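Local coordinates for protein 2-hydroxyisobutanoyl-CoA mutase large subunit (Aquincola tertiaricarbonis, PDB 4R3U) that works with a small cobalamin-binding subunit to isomerise 2-hydroxyisobutyryl-CoA and (S)-3-hydroxybutyryl-CoA, supplying the substrate-binding part of the enzyme, at residues Leu363-Ala368 against Gln374-Asn379. Residues are numbered along the deposited sequence; the frame is centred on the assembly and turned at random.
Sequences LQALSA and QSLHTN. With 3KK (S-{(3R,5R,9R)-1-[(2R,3S,4R,5R)-5-(6-amino-9H-purin-9-yl)-4-hydroxy-3-(phosphonooxy)tetrahydrofuran-2-yl]-3,5,9-trihydroxy-8,8-dimethyl-3,5-dioxido-10,14-dioxo-2,4,6-trioxa-11,15-diaza-3lambda~5~,5lambda~5~-diphosphaheptadecan-17-yl} 2-hydroxy-2-methylpropanethioate), chain F.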
# COMPACT_ATOMS: atom_id res chain seq x y z
N LEU A 363 2.29 2.34 -1.48
CA LEU A 363 1.71 3.19 -2.50
C LEU A 363 2.78 3.69 -3.49
O LEU A 363 2.55 3.65 -4.71
CB LEU A 363 0.93 4.36 -1.84
CG LEU A 363 -0.12 3.94 -0.81
CD1 LEU A 363 -0.77 5.13 -0.18
CD2 LEU A 363 -1.16 2.99 -1.38
N GLN A 364 3.94 4.12 -2.95
CA GLN A 364 5.08 4.62 -3.70
C GLN A 364 5.71 3.52 -4.57
O GLN A 364 6.04 3.77 -5.73
CB GLN A 364 6.09 5.28 -2.78
CG GLN A 364 5.59 6.60 -2.21
CD GLN A 364 6.37 7.04 -1.00
OE1 GLN A 364 7.55 6.69 -0.83
NE2 GLN A 364 5.74 7.83 -0.12
N ALA A 365 5.80 2.27 -4.06
CA ALA A 365 6.27 1.13 -4.81
C ALA A 365 5.30 0.88 -5.98
O ALA A 365 5.75 0.68 -7.10
CB ALA A 365 6.34 -0.08 -3.91
N LEU A 366 3.98 0.94 -5.73
CA LEU A 366 2.96 0.75 -6.75
C LEU A 366 3.05 1.79 -7.87
O LEU A 366 2.95 1.42 -9.04
CB LEU A 366 1.54 0.67 -6.15
CG LEU A 366 0.38 0.36 -7.15
CD1 LEU A 366 0.62 -1.00 -7.90
CD2 LEU A 366 -0.95 0.41 -6.48
N SER A 367 3.26 3.08 -7.53
CA SER A 367 3.46 4.18 -8.48
C SER A 367 4.67 3.87 -9.39
O SER A 367 4.61 4.12 -10.59
CB SER A 367 3.72 5.49 -7.73
OG SER A 367 2.56 6.25 -7.46
N ALA A 368 5.75 3.31 -8.83
CA ALA A 368 6.95 2.95 -9.59
C ALA A 368 6.68 1.85 -10.63
O ALA A 368 7.17 1.93 -11.77
CB ALA A 368 8.06 2.53 -8.64
N GLN A 374 12.50 -0.14 -14.01
CA GLN A 374 13.30 -1.33 -14.39
C GLN A 374 13.90 -1.98 -13.17
O GLN A 374 14.27 -3.16 -13.20
CB GLN A 374 14.45 -0.94 -15.34
CG GLN A 374 14.04 -0.80 -16.79
CD GLN A 374 12.93 0.18 -17.03
OE1 GLN A 374 13.12 1.40 -16.97
NE2 GLN A 374 11.74 -0.33 -17.25
N SER A 375 14.07 -1.15 -12.13
CA SER A 375 14.69 -1.51 -10.88
C SER A 375 14.04 -0.68 -9.77
O SER A 375 13.65 0.48 -10.00
CB SER A 375 16.20 -1.26 -10.96
OG SER A 375 16.91 -1.68 -9.81
N LEU A 376 13.89 -1.29 -8.59
CA LEU A 376 13.26 -0.63 -7.46
C LEU A 376 13.84 -0.96 -6.12
O LEU A 376 13.99 -2.13 -5.78
CB LEU A 376 11.74 -0.90 -7.47
CG LEU A 376 10.83 -0.30 -6.36
CD1 LEU A 376 10.82 1.23 -6.40
CD2 LEU A 376 9.43 -0.87 -6.45
N HIS A 377 14.09 0.10 -5.32
CA HIS A 377 14.45 0.01 -3.93
C HIS A 377 13.22 0.57 -3.16
O HIS A 377 12.79 1.72 -3.39
CB HIS A 377 15.68 0.87 -3.58
CG HIS A 377 15.96 0.96 -2.09
ND1 HIS A 377 16.87 0.12 -1.47
CD2 HIS A 377 15.41 1.78 -1.16
CE1 HIS A 377 16.82 0.43 -0.18
NE2 HIS A 377 15.98 1.44 0.05
N THR A 378 12.70 -0.22 -2.22
CA THR A 378 11.66 0.22 -1.30
C THR A 378 12.35 0.54 0.03
O THR A 378 13.20 -0.24 0.49
CB THR A 378 10.53 -0.82 -1.16
OG1 THR A 378 11.08 -2.13 -1.21
CG2 THR A 378 9.47 -0.66 -2.22
N ASN A 379 12.00 1.69 0.65
CA ASN A 379 12.63 2.07 1.90
C ASN A 379 12.13 1.24 3.07
O ASN A 379 11.08 0.61 2.94
CB ASN A 379 12.45 3.57 2.18
CG ASN A 379 12.99 4.45 1.11
OD1 ASN A 379 14.02 4.17 0.50
ND2 ASN A 379 12.27 5.53 0.84
C4 3KK F . 22.31 7.87 -1.69
C3 3KK F . 21.16 6.92 -2.06
C2 3KK F . 19.82 7.59 -1.78
O3 3KK F . 21.29 5.78 -1.23
C1 3KK F . 21.21 6.48 -3.52
O1 3KK F . 21.49 7.26 -4.44
S1P 3KK F . 20.84 4.77 -3.74
C2P 3KK F . 21.02 4.53 -5.53
C3P 3KK F . 21.01 3.06 -5.87
N4P 3KK F . 21.06 2.93 -7.31
C5P 3KK F . 20.61 1.84 -7.95
O5P 3KK F . 20.13 0.85 -7.38
C6P 3KK F . 20.75 1.93 -9.47
C7P 3KK F . 20.36 0.63 -10.16
N8P 3KK F . 20.41 0.81 -11.62
C9P 3KK F . 20.30 -0.24 -12.45
O9P 3KK F . 20.18 -1.40 -12.04
CAP 3KK F . 20.45 0.06 -13.97
OAP 3KK F . 21.43 1.09 -14.22
CBP 3KK F . 19.12 0.22 -14.78
CDP 3KK F . 19.44 0.28 -16.28
CEP 3KK F . 18.38 1.51 -14.41
CCP 3KK F . 18.19 -0.99 -14.58
O6A 3KK F . 18.93 -2.19 -14.84
P2A 3KK F . 18.50 -3.64 -14.38
O4A 3KK F . 18.02 -3.60 -12.99
O5A 3KK F . 19.61 -4.56 -14.72
O3A 3KK F . 17.21 -3.88 -15.34
P1A 3KK F . 17.20 -4.06 -16.97
O1A 3KK F . 18.45 -3.55 -17.61
O2A 3KK F . 15.91 -3.54 -17.45
O5B 3KK F . 17.13 -5.69 -17.00
C5B 3KK F . 18.30 -6.54 -17.05
C4B 3KK F . 18.29 -7.37 -18.34
O4B 3KK F . 16.99 -7.98 -18.58
C3B 3KK F . 18.60 -6.50 -19.56
O3B 3KK F . 19.40 -7.28 -20.47
P3B 3KK F . 20.96 -6.97 -20.78
O8A 3KK F . 20.90 -5.59 -21.33
O7A 3KK F . 21.60 -7.12 -19.46
O9A 3KK F . 21.29 -8.03 -21.76
C2B 3KK F . 17.23 -6.22 -20.15
O2B 3KK F . 17.29 -5.95 -21.55
C1B 3KK F . 16.49 -7.51 -19.85
N9A 3KK F . 15.01 -7.31 -19.74
C8A 3KK F . 14.33 -6.61 -18.84
N7A 3KK F . 13.03 -6.71 -19.13
C5A 3KK F . 12.90 -7.50 -20.20
C4A 3KK F . 14.14 -7.88 -20.57
N3A 3KK F . 14.33 -8.70 -21.64
C2A 3KK F . 13.23 -9.19 -22.38
N1A 3KK F . 11.95 -8.76 -21.94
C6A 3KK F . 11.82 -7.92 -20.89
N6A 3KK F . 10.62 -7.51 -20.48
O HOH W 1 9.19 5.17 0.86
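Leu-376 and Thr-378 turn methyl groups onto two alanines one helical turn apart. Leu-376, with CG anti to its own backbone N (chi1 180°), divides its branches between them: CD1 reaches Ala-368 CB at 3.8 Å, while CD2 lies 4.1 Å from Ala-365 CB. Thr-378 adds CG2, 3.6 Å from Ala-365 CB. Its OG1 is hydrogen-bonded instead to the carbonyl of Ala-396 in helix 390-405, so the threonine serves the apolar seam and a second helix at once. With alanine methyls on the helix side, the backbones come close: the CA atoms of Ala-365 and Thr-378, just past the strand, are 6.5 Å apart.

No direct hydrogen bond crosses the interface. One water bridges the side chains of Gln-364 and Asn-379, donating to Gln-364 OE1 at 2.8 Å and weakly accepting from Asn-379 ND2.

Ligand contacts all come from 374-379: Gln-374 CG lies 3.4 Å from O2A of the CoA diphosphate, and Ser-375 CB also packs against this group, while His-377 and Asn-379 touch 5'-deoxyadenosine. Helix 357-370 is the connecting helix of a beta-alpha-beta unit in the TIM barrel, leading from strand 340-344 to strand 375-377, which sits between 340-344 and 97-102; Ile-403 of helix 390-405 packs against Ala-365.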